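Side-chain contacts in multiheme cytochrome cf (Carboxydothermus ferrireducens DSM 11255, PDB 6QVM), which probably relays electrons through a chain of covalently bound c-type hemes to insoluble extracellular Fe(III) from its place in the S-layer: residues L281-G284 with K285-Y289; Q308-V312 with S313-C317. All coordinates share one frame; numbering follows the deposited sequence.

Contact 1: L281-G284 with K285-Y289. With HEC (heme c), chain H.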
ATOM      1  N   LEU A 281       1.306  19.698 -13.050  1.00 32.11           N
ATOM      2  CA  LEU A 281       2.156  20.820 -12.688  1.00 31.10           C
ATOM      3  C   LEU A 281       3.573  20.530 -13.163  1.00 27.76           C
ATOM      4  O   LEU A 281       3.968  19.370 -13.307  1.00 36.09           O
ATOM      5  CB  LEU A 281       2.143  21.069 -11.178  1.00 29.06           C
ATOM      6  CG  LEU A 281       0.812  21.464 -10.534  1.00 34.00           C
ATOM      7  CD1 LEU A 281       1.025  21.758  -9.057  1.00 35.57           C
ATOM      8  CD2 LEU A 281       0.179  22.660 -11.229  1.00 28.18           C
ATOM      9  N   PHE A 282       4.335  21.587 -13.413  1.00 27.21           N
ATOM     10  CA  PHE A 282       5.644  21.458 -14.030  1.00 25.78           C
ATOM     11  C   PHE A 282       6.698  22.142 -13.171  1.00 30.96           C
ATOM     12  O   PHE A 282       6.475  23.233 -12.641  1.00 33.88           O
ATOM     13  CB  PHE A 282       5.622  22.022 -15.455  1.00 30.87           C
ATOM     14  CG  PHE A 282       4.715  21.253 -16.382  1.00 28.81           C
ATOM     15  CD1 PHE A 282       3.352  21.503 -16.401  1.00 24.48           C
ATOM     16  CD2 PHE A 282       5.216  20.252 -17.201  1.00 28.21           C
ATOM     17  CE1 PHE A 282       2.511  20.792 -17.231  1.00 25.31           C
ATOM     18  CE2 PHE A 282       4.376  19.530 -18.033  1.00 23.77           C
ATOM     19  CZ  PHE A 282       3.022  19.804 -18.049  1.00 26.62           C
ATOM     20  N   VAL A 283       7.843  21.479 -13.040  1.00 31.25           N
ATOM     21  CA  VAL A 283       8.899  21.871 -12.116  1.00 29.21           C
ATOM     22  C   VAL A 283      10.147  22.192 -12.927  1.00 36.11           C
ATOM     23  O   VAL A 283      10.664  21.333 -13.653  1.00 30.81           O
ATOM     24  CB  VAL A 283       9.174  20.763 -11.088  1.00 27.74           C
ATOM     25  CG1 VAL A 283      10.394  21.101 -10.250  1.00 26.63           C
ATOM     26  CG2 VAL A 283       7.948  20.554 -10.199  1.00 23.28           C
ATOM     27  N   GLY A 284      10.637  23.421 -12.793  1.00 40.30           N
ATOM     28  CA  GLY A 284      11.755  23.880 -13.583  1.00 38.32           C
ATOM     29  C   GLY A 284      13.085  23.292 -13.148  1.00 39.77           C
ATOM     30  O   GLY A 284      13.197  22.559 -12.167  1.00 41.54           O
ATOM     31  N   LYS A 285      14.127  23.647 -13.905  1.00 47.39           N
ATOM     32  CA  LYS A 285      15.477  23.223 -13.570  1.00 50.25           C
ATOM     33  C   LYS A 285      15.940  23.775 -12.226  1.00 46.02           C
ATOM     34  O   LYS A 285      16.836  23.189 -11.610  1.00 53.21           O
ATOM     35  CB  LYS A 285      16.445  23.643 -14.679  1.00 50.29           C
ATOM     36  CG  LYS A 285      16.191  22.955 -16.008  1.00 63.19           C
ATOM     37  CD  LYS A 285      17.425  22.214 -16.488  1.00 88.00           C
ATOM     38  CE  LYS A 285      17.073  21.210 -17.581  1.00 90.73           C
ATOM     39  NZ  LYS A 285      16.339  20.039 -17.030  1.00 96.48           N
ATOM     40  N   ASP A 286      15.354  24.879 -11.762  1.00 36.56           N
ATOM     41  CA  ASP A 286      15.632  25.436 -10.447  1.00 41.10           C
ATOM     42  C   ASP A 286      14.654  24.947  -9.385  1.00 42.26           C
ATOM     43  O   ASP A 286      14.652  25.481  -8.274  1.00 47.47           O
ATOM     44  CB  ASP A 286      15.612  26.966 -10.514  1.00 39.24           C
ATOM     45  CG  ASP A 286      14.252  27.519 -10.893  1.00 57.82           C
ATOM     46  OD1 ASP A 286      13.432  26.755 -11.443  1.00 63.16           O
ATOM     47  OD2 ASP A 286      14.004  28.717 -10.632  1.00 68.00           O
ATOM     48  N   TYR A 287      13.795  23.982  -9.727  1.00 38.72           N
ATOM     49  CA  TYR A 287      12.827  23.330  -8.846  1.00 33.80           C
ATOM     50  C   TYR A 287      11.659  24.220  -8.452  1.00 35.46           C
ATOM     51  O   TYR A 287      10.934  23.890  -7.497  1.00 41.54           O
ATOM     52  CB  TYR A 287      13.489  22.772  -7.580  1.00 32.05           C
ATOM     53  CG  TYR A 287      14.493  21.695  -7.877  1.00 35.93           C
ATOM     54  CD1 TYR A 287      14.094  20.377  -8.041  1.00 34.81           C
ATOM     55  CD2 TYR A 287      15.839  21.998  -8.009  1.00 27.97           C
ATOM     56  CE1 TYR A 287      15.010  19.385  -8.312  1.00 30.62           C
ATOM     57  CE2 TYR A 287      16.767  21.016  -8.288  1.00 33.24           C
ATOM     58  CZ  TYR A 287      16.344  19.710  -8.439  1.00 37.76           C
ATOM     59  OH  TYR A 287      17.250  18.719  -8.720  1.00 39.29           O
ATOM     60  N   LYS A 288      11.443  25.327  -9.153  1.00 36.61           N
ATOM     61  CA  LYS A 288      10.280  26.162  -8.910  1.00 41.38           C
ATOM     62  C   LYS A 288       9.199  25.844  -9.929  1.00 35.74           C
ATOM     63  O   LYS A 288       9.488  25.454 -11.061  1.00 34.28           O
ATOM     64  CB  LYS A 288      10.630  27.647  -8.977  1.00 46.60           C
ATOM     65  CG  LYS A 288      11.696  28.075  -7.994  1.00 50.39           C
ATOM     66  CD  LYS A 288      11.606  29.543  -7.634  1.00 66.63           C
ATOM     67  CE  LYS A 288      12.786  29.946  -6.758  1.00 82.60           C
ATOM     68  NZ  LYS A 288      12.498  31.178  -5.971  1.00 96.14           N
ATOM     69  N   TYR A 289       7.948  26.017  -9.517  1.00 39.47           N
ATOM     70  CA  TYR A 289       6.844  25.738 -10.416  1.00 39.44           C
ATOM     71  C   TYR A 289       6.832  26.736 -11.570  1.00 47.21           C
ATOM     72  O   TYR A 289       7.390  27.832 -11.492  1.00 57.46           O
ATOM     73  CB  TYR A 289       5.521  25.765  -9.656  1.00 33.23           C
ATOM     74  CG  TYR A 289       5.350  24.574  -8.740  1.00 35.89           C
ATOM     75  CD1 TYR A 289       5.075  23.316  -9.256  1.00 39.79           C
ATOM     76  CD2 TYR A 289       5.480  24.704  -7.363  1.00 34.57           C
ATOM     77  CE1 TYR A 289       4.919  22.225  -8.430  1.00 39.93           C
ATOM     78  CE2 TYR A 289       5.330  23.615  -6.528  1.00 38.50           C
ATOM     79  CZ  TYR A 289       5.046  22.383  -7.071  1.00 39.20           C
ATOM     80  OH  TYR A 289       4.900  21.297  -6.251  1.00 38.49           O
TER
HETATM   81 FE   HEC H 704       0.486  17.790  -2.231  1.00 36.73          FE
HETATM   82  CHA HEC H 704      -2.224  16.064  -3.531  1.00 26.51           C
HETATM   83  CHB HEC H 704       0.572  19.713  -5.084  1.00 32.83           C
HETATM   84  CHC HEC H 704       3.012  19.696  -0.862  1.00 28.07           C
HETATM   85  CHD HEC H 704       0.696  15.627   0.404  1.00 28.83           C
HETATM   86  NA  HEC H 704      -0.619  17.875  -3.978  1.00 34.55           N
HETATM   87  C1A HEC H 704      -1.672  17.048  -4.321  1.00 31.79           C
HETATM   88  C2A HEC H 704      -2.117  17.411  -5.651  1.00 40.93           C
HETATM   89  C3A HEC H 704      -1.351  18.419  -6.084  1.00 38.73           C
HETATM   90  C4A HEC H 704      -0.393  18.731  -5.040  1.00 35.62           C
HETATM   91  CMA HEC H 704      -1.467  19.113  -7.457  1.00 41.73           C
HETATM   92  CAA HEC H 704      -3.288  16.749  -6.411  1.00 52.33           C
HETATM   93  CBA HEC H 704      -4.573  17.439  -5.948  1.00 47.51           C
HETATM   94  CGA HEC H 704      -5.764  16.932  -6.722  1.00 73.00           C
HETATM   95  O1A HEC H 704      -6.028  15.698  -6.714  1.00 68.82           O
HETATM   96  O2A HEC H 704      -6.462  17.785  -7.331  1.00 99.19           O
HETATM   97  NB  HEC H 704       1.614  19.380  -2.862  1.00 27.44           N
HETATM   98  C1B HEC H 704       1.403  20.077  -4.040  1.00 32.03           C
HETATM   99  C2B HEC H 704       2.229  21.266  -3.998  1.00 34.65           C
HETATM  100  C3B HEC H 704       2.911  21.268  -2.832  1.00 35.20           C
HETATM  101  C4B HEC H 704       2.533  20.076  -2.098  1.00 29.64           C
HETATM  102  CMB HEC H 704       2.292  22.306  -5.138  1.00 41.24           C
HETATM  103  CAB HEC H 704       3.929  22.319  -2.324  1.00 33.86           C
HETATM  104  CBB HEC H 704       3.285  23.718  -2.176  1.00 29.81           C
HETATM  105  NC  HEC H 704       1.655  17.665  -0.560  1.00 33.39           N
HETATM  106  C1C HEC H 704       2.620  18.572  -0.163  1.00 27.03           C
HETATM  107  C2C HEC H 704       3.131  18.160   1.131  1.00 29.22           C
HETATM  108  C3C HEC H 704       2.489  17.031   1.488  1.00 28.84           C
HETATM  109  C4C HEC H 704       1.553  16.705   0.426  1.00 28.54           C
HETATM  110  CMC HEC H 704       4.236  18.898   1.917  1.00 29.49           C
HETATM  111  CAC HEC H 704       2.686  16.179   2.767  1.00 30.02           C
HETATM  112  CBC HEC H 704       2.275  16.977   4.021  1.00 25.79           C
HETATM  113  ND  HEC H 704      -0.579  16.100  -1.676  1.00 28.05           N
HETATM  114  C1D HEC H 704      -0.328  15.407  -0.496  1.00 29.80           C
HETATM  115  C2D HEC H 704      -1.336  14.391  -0.342  1.00 24.26           C
HETATM  116  C3D HEC H 704      -2.256  14.519  -1.570  1.00 31.35           C
HETATM  117  C4D HEC H 704      -1.704  15.608  -2.339  1.00 28.87           C
HETATM  118  CMD HEC H 704      -1.403  13.399   0.836  1.00 32.63           C
HETATM  119  CAD HEC H 704      -3.507  13.685  -1.934  1.00 36.04           C
HETATM  120  CBD HEC H 704      -4.529  13.736  -0.795  1.00 41.85           C
HETATM  121  CGD HEC H 704      -5.259  15.054  -0.804  1.00 46.17           C
HETATM  122  O1D HEC H 704      -5.178  15.762  -1.834  1.00 53.04           O
HETATM  123  O2D HEC H 704      -5.919  15.399   0.205  1.00 52.95           O

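Contact 2: Q308-V312 with S313-C317. With HEC (heme c), chain H.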
ATOM      1  N   GLN A 308       6.242  28.179  -5.577  1.00 44.93           N
ATOM      2  CA  GLN A 308       7.073  27.580  -4.544  1.00 41.77           C
ATOM      3  C   GLN A 308       8.213  26.772  -5.158  1.00 40.64           C
ATOM      4  O   GLN A 308       8.198  26.404  -6.336  1.00 36.44           O
ATOM      5  CB  GLN A 308       6.246  26.674  -3.625  1.00 39.39           C
ATOM      6  CG  GLN A 308       5.043  27.334  -2.970  1.00 34.34           C
ATOM      7  CD  GLN A 308       3.792  27.252  -3.821  1.00 42.32           C
ATOM      8  OE1 GLN A 308       3.855  27.324  -5.048  1.00 50.70           O
ATOM      9  NE2 GLN A 308       2.645  27.099  -3.170  1.00 45.16           N
ATOM     10  N   ASN A 309       9.227  26.513  -4.333  1.00 39.25           N
ATOM     11  CA  ASN A 309      10.257  25.535  -4.656  1.00 39.54           C
ATOM     12  C   ASN A 309       9.699  24.158  -4.316  1.00 35.71           C
ATOM     13  O   ASN A 309       9.449  23.852  -3.145  1.00 32.37           O
ATOM     14  CB  ASN A 309      11.547  25.830  -3.893  1.00 35.03           C
ATOM     15  CG  ASN A 309      12.701  24.921  -4.306  1.00 46.89           C
ATOM     16  OD1 ASN A 309      12.525  23.714  -4.498  1.00 45.73           O
ATOM     17  ND2 ASN A 309      13.889  25.501  -4.435  1.00 44.11           N
ATOM     18  N   TRP A 310       9.506  23.328  -5.344  1.00 29.51           N
ATOM     19  CA  TRP A 310       8.882  22.025  -5.139  1.00 30.46           C
ATOM     20  C   TRP A 310       9.762  21.129  -4.283  1.00 30.67           C
ATOM     21  O   TRP A 310       9.270  20.418  -3.400  1.00 28.40           O
ATOM     22  CB  TRP A 310       8.586  21.360  -6.482  1.00 30.48           C
ATOM     23  CG  TRP A 310       8.339  19.884  -6.379  1.00 28.34           C
ATOM     24  CD1 TRP A 310       7.165  19.268  -6.047  1.00 27.66           C
ATOM     25  CD2 TRP A 310       9.291  18.839  -6.603  1.00 24.23           C
ATOM     26  NE1 TRP A 310       7.328  17.905  -6.053  1.00 27.20           N
ATOM     27  CE2 TRP A 310       8.623  17.614  -6.396  1.00 25.61           C
ATOM     28  CE3 TRP A 310      10.643  18.818  -6.968  1.00 20.79           C
ATOM     29  CZ2 TRP A 310       9.261  16.384  -6.536  1.00 20.04           C
ATOM     30  CZ3 TRP A 310      11.274  17.594  -7.107  1.00 24.48           C
ATOM     31  CH2 TRP A 310      10.584  16.394  -6.887  1.00 22.29           C
ATOM     32  N   LEU A 311      11.072  21.161  -4.521  1.00 25.46           N
ATOM     33  CA  LEU A 311      11.978  20.287  -3.781  1.00 33.20           C
ATOM     34  C   LEU A 311      12.002  20.632  -2.298  1.00 35.54           C
ATOM     35  O   LEU A 311      12.039  19.737  -1.445  1.00 36.89           O
ATOM     36  CB  LEU A 311      13.378  20.374  -4.381  1.00 32.61           C
ATOM     37  CG  LEU A 311      14.430  19.366  -3.922  1.00 35.78           C
ATOM     38  CD1 LEU A 311      13.982  17.943  -4.202  1.00 24.21           C
ATOM     39  CD2 LEU A 311      15.760  19.652  -4.607  1.00 29.37           C
ATOM     40  N   VAL A 312      11.972  21.926  -1.975  1.00 40.55           N
ATOM     41  CA  VAL A 312      12.074  22.356  -0.586  1.00 33.32           C
ATOM     42  C   VAL A 312      10.722  22.231   0.115  1.00 34.08           C
ATOM     43  O   VAL A 312      10.644  21.899   1.302  1.00 40.23           O
ATOM     44  CB  VAL A 312      12.644  23.789  -0.517  1.00 38.82           C
ATOM     45  CG1 VAL A 312      12.541  24.340   0.899  1.00 32.79           C
ATOM     46  CG2 VAL A 312      14.074  23.799  -1.010  1.00 32.45           C
ATOM     47  N   SER A 313       9.635  22.500  -0.605  1.00 37.19           N
ATOM     48  CA  SER A 313       8.323  22.658   0.016  1.00 35.43           C
ATOM     49  C   SER A 313       7.348  21.510  -0.240  1.00 35.37           C
ATOM     50  O   SER A 313       6.332  21.415   0.465  1.00 44.71           O
ATOM     51  CB  SER A 313       7.681  23.974  -0.447  1.00 41.97           C
ATOM     52  OG  SER A 313       8.468  25.086  -0.036  1.00 42.85           O
ATOM     53  N   CYS A 314       7.626  20.631  -1.208  1.00 32.21           N
ATOM     54  CA  CYS A 314       6.578  19.697  -1.614  1.00 32.14           C
ATOM     55  C   CYS A 314       7.071  18.275  -1.766  1.00 29.43           C
ATOM     56  O   CYS A 314       6.336  17.323  -1.471  1.00 31.07           O
ATOM     57  CB  CYS A 314       5.934  20.140  -2.938  1.00 31.89           C
ATOM     58  SG  CYS A 314       5.580  21.911  -3.068  1.00 35.63           S
ATOM     59  N   ALA A 315       8.315  18.123  -2.213  1.00 28.69           N
ATOM     60  CA  ALA A 315       8.809  16.818  -2.640  1.00 28.92           C
ATOM     61  C   ALA A 315       8.750  15.783  -1.518  1.00 35.31           C
ATOM     62  O   ALA A 315       8.559  14.587  -1.779  1.00 37.64           O
ATOM     63  CB  ALA A 315      10.232  16.960  -3.167  1.00 23.98           C
ATOM     64  N   LYS A 316       8.880  16.230  -0.266  1.00 25.01           N
ATOM     65  CA  LYS A 316       8.979  15.311   0.860  1.00 26.16           C
ATOM     66  C   LYS A 316       7.766  14.397   0.981  1.00 28.38           C
ATOM     67  O   LYS A 316       7.871  13.333   1.596  1.00 25.19           O
ATOM     68  CB  LYS A 316       9.163  16.095   2.161  1.00 24.87           C
ATOM     69  CG  LYS A 316       7.991  17.008   2.470  1.00 29.96           C
ATOM     70  CD  LYS A 316       8.345  18.057   3.499  1.00 35.90           C
ATOM     71  CE  LYS A 316       7.104  18.713   4.078  1.00 40.11           C
ATOM     72  NZ  LYS A 316       7.468  19.721   5.108  1.00 38.08           N
ATOM     73  N   CYS A 317       6.624  14.782   0.421  1.00 27.11           N
ATOM     74  CA  CYS A 317       5.454  13.917   0.391  1.00 30.52           C
ATOM     75  C   CYS A 317       5.220  13.314  -0.986  1.00 30.82           C
ATOM     76  O   CYS A 317       4.286  12.525  -1.150  1.00 27.62           O
ATOM     77  CB  CYS A 317       4.206  14.683   0.846  1.00 28.41           C
ATOM     78  SG  CYS A 317       4.311  15.326   2.526  1.00 30.01           S
TER
HETATM   79 FE   HEC H 704       0.486  17.790  -2.231  1.00 36.73          FE
HETATM   80  CHA HEC H 704      -2.224  16.064  -3.531  1.00 26.51           C
HETATM   81  CHB HEC H 704       0.572  19.713  -5.084  1.00 32.83           C
HETATM   82  CHC HEC H 704       3.012  19.696  -0.862  1.00 28.07           C
HETATM   83  CHD HEC H 704       0.696  15.627   0.404  1.00 28.83           C
HETATM   84  NA  HEC H 704      -0.619  17.875  -3.978  1.00 34.55           N
HETATM   85  C1A HEC H 704      -1.672  17.048  -4.321  1.00 31.79           C
HETATM   86  C2A HEC H 704      -2.117  17.411  -5.651  1.00 40.93           C
HETATM   87  C3A HEC H 704      -1.351  18.419  -6.084  1.00 38.73           C
HETATM   88  C4A HEC H 704      -0.393  18.731  -5.040  1.00 35.62           C
HETATM   89  CMA HEC H 704      -1.467  19.113  -7.457  1.00 41.73           C
HETATM   90  CAA HEC H 704      -3.288  16.749  -6.411  1.00 52.33           C
HETATM   91  CBA HEC H 704      -4.573  17.439  -5.948  1.00 47.51           C
HETATM   92  CGA HEC H 704      -5.764  16.932  -6.722  1.00 73.00           C
HETATM   93  O1A HEC H 704      -6.028  15.698  -6.714  1.00 68.82           O
HETATM   94  O2A HEC H 704      -6.462  17.785  -7.331  1.00 99.19           O
HETATM   95  NB  HEC H 704       1.614  19.380  -2.862  1.00 27.44           N
HETATM   96  C1B HEC H 704       1.403  20.077  -4.040  1.00 32.03           C
HETATM   97  C2B HEC H 704       2.229  21.266  -3.998  1.00 34.65           C
HETATM   98  C3B HEC H 704       2.911  21.268  -2.832  1.00 35.20           C
HETATM   99  C4B HEC H 704       2.533  20.076  -2.098  1.00 29.64           C
HETATM  100  CMB HEC H 704       2.292  22.306  -5.138  1.00 41.24           C
HETATM  101  CAB HEC H 704       3.929  22.319  -2.324  1.00 33.86           C
HETATM  102  CBB HEC H 704       3.285  23.718  -2.176  1.00 29.81           C
HETATM  103  NC  HEC H 704       1.655  17.665  -0.560  1.00 33.39           N
HETATM  104  C1C HEC H 704       2.620  18.572  -0.163  1.00 27.03           C
HETATM  105  C2C HEC H 704       3.131  18.160   1.131  1.00 29.22           C
HETATM  106  C3C HEC H 704       2.489  17.031   1.488  1.00 28.84           C
HETATM  107  C4C HEC H 704       1.553  16.705   0.426  1.00 28.54           C
HETATM  108  CMC HEC H 704       4.236  18.898   1.917  1.00 29.49           C
HETATM  109  CAC HEC H 704       2.686  16.179   2.767  1.00 30.02           C
HETATM  110  CBC HEC H 704       2.275  16.977   4.021  1.00 25.79           C
HETATM  111  ND  HEC H 704      -0.579  16.100  -1.676  1.00 28.05           N
HETATM  112  C1D HEC H 704      -0.328  15.407  -0.496  1.00 29.80           C
HETATM  113  C2D HEC H 704      -1.336  14.391  -0.342  1.00 24.26           C
HETATM  114  C3D HEC H 704      -2.256  14.519  -1.570  1.00 31.35           C
HETATM  115  C4D HEC H 704      -1.704  15.608  -2.339  1.00 28.87           C
HETATM  116  CMD HEC H 704      -1.403  13.399   0.836  1.00 32.63           C
HETATM  117  CAD HEC H 704      -3.507  13.685  -1.934  1.00 36.04           C
HETATM  118  CBD HEC H 704      -4.529  13.736  -0.795  1.00 41.85           C
HETATM  119  CGD HEC H 704      -5.259  15.054  -0.804  1.00 46.17           C
HETATM  120  O1D HEC H 704      -5.178  15.762  -1.834  1.00 53.04           O
HETATM  121  O2D HEC H 704      -5.919  15.399   0.205  1.00 52.95           O
HETATM  122  O   HOH W   1       9.323  27.046  -1.786  1.00 56.32           O
HETATM  123  O   HOH W   2      10.192  18.767   0.487  1.00 27.26           O
HETATM  124  O   HOH W   3       9.233  21.365   3.790  1.00 46.13           O

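Contact 1: L281-G284 with K285-Y289
Gly284 and Lys288 close a tight reversal of the chain: Gly284 N donates to Lys288 O at 2.9 Å, nearly straight at 171°, while Gly284 O accepts from Tyr287 N at 2.9 Å. The pair defines a β-hairpin bend, a type I turn from Gly284 to Tyr287 followed by a G1-type β bulge, between strands 279-284 and 292-295. Tyr287 occupies the left-handed bulge position (phi 71°), where glycine is more usual. A short carboxylate suits Asp286 because OD1 can accept from the N two residues on; chi1 of 63° brings it there for a weak bond from Lys288 N at 3.4 Å, an Asx turn. This carboxylate also lies close to Gly284, where a β carbon would clash with it. Beyond the bulge the backbones pair once more, Val283 opposite Tyr289, and Tyr289 CA lends a C-H to Phe282 O at 3.4 Å. Val283 divides its two methyls between the tyrosines: CG1, anti to its own N, rests 3.6 Å from Tyr287 CA, whereas CG2 slants against Tyr289 CE1 at 3.9 Å. Leu281 CD1 meets that same CE1 at 4.0 Å and also reaches the heme. The broad ring of Tyr289 suits its place, touching both aliphatics through CE1 while CE2 and CZ reach the heme methyl CMB. Replacing Tyr289 with an alanine would probably leave Val283 CG2 and CMB without the ring that fills the space between them, and Leu281 CD1 without its aromatic partner. The phenol of Tyr287 turns elsewhere, its OH bonded to Glu342, and Phe282 packs on Trp301 and strand 270-275. On the heme side, Tyr289 CE2 lies 3.6 Å from the porphyrin methyl CMB.

Contact 2: Q308-V312 with S313-C317
Trp310 holds CG anti to its backbone N (chi1 163°), and chi2 near 83° turns the indole back over the residue five places on, Ala315. The CB of Ala315 sits over one face, 3.6 Å from the centroid of the six-membered ring, a CH-pi contact that suits a small methyl. Cys314 has SG beside its own N (chi1 -43°), which carries the sulfur to the heme: SG is bonded to CAB at 1.9 Å, and Cys317 SG makes the second thioether to CAC. These residues form the CXXCH heme-binding motif of c-type cytochromes, with His318 closing it. Trp310 O accepts from Cys314 N at 2.7 Å and from Ala315 N at 2.8 Å, the two donors lying on opposite faces of its carbonyl plane. At the other end Asn309, a good N-cap residue, receives Val312 N on OD1 at 3.1 Å, and water 1 links Asn309 N to Ser313 OG. Short helix 310-313 thus runs straight into the heme-binding loop. Around it, Leu311 and Val312 pack on strands 333-336 and 339-342 through Tyr333 and Tyr340, while Trp310 also meets Tyr272 of strand 270-275.

Contact 1 is the more buried, a hairpin bend joining two strands of the antiparallel sheet, with Lys285 and Asp286 exposed at its tip; contact 2 is partly buried, a short helix passing into the heme-binding loop. Both combine backbone bonds with aliphatic-aromatic packing, and contact 2 adds a side-chain N-cap, water links and thioethers. The two meet directly. Tyr287 O lies 2.6 Å from Trp310 N and Tyr289 N lies 3.2 Å from Gln308 O, both probable hydrogen bonds that tie the bend to the start of the helix and the residues just before it. Both reach the same heme, contact 1 by packing at its rim and contact 2 by covalent attachment. Lys288 and Val312 touch the same bound glycan.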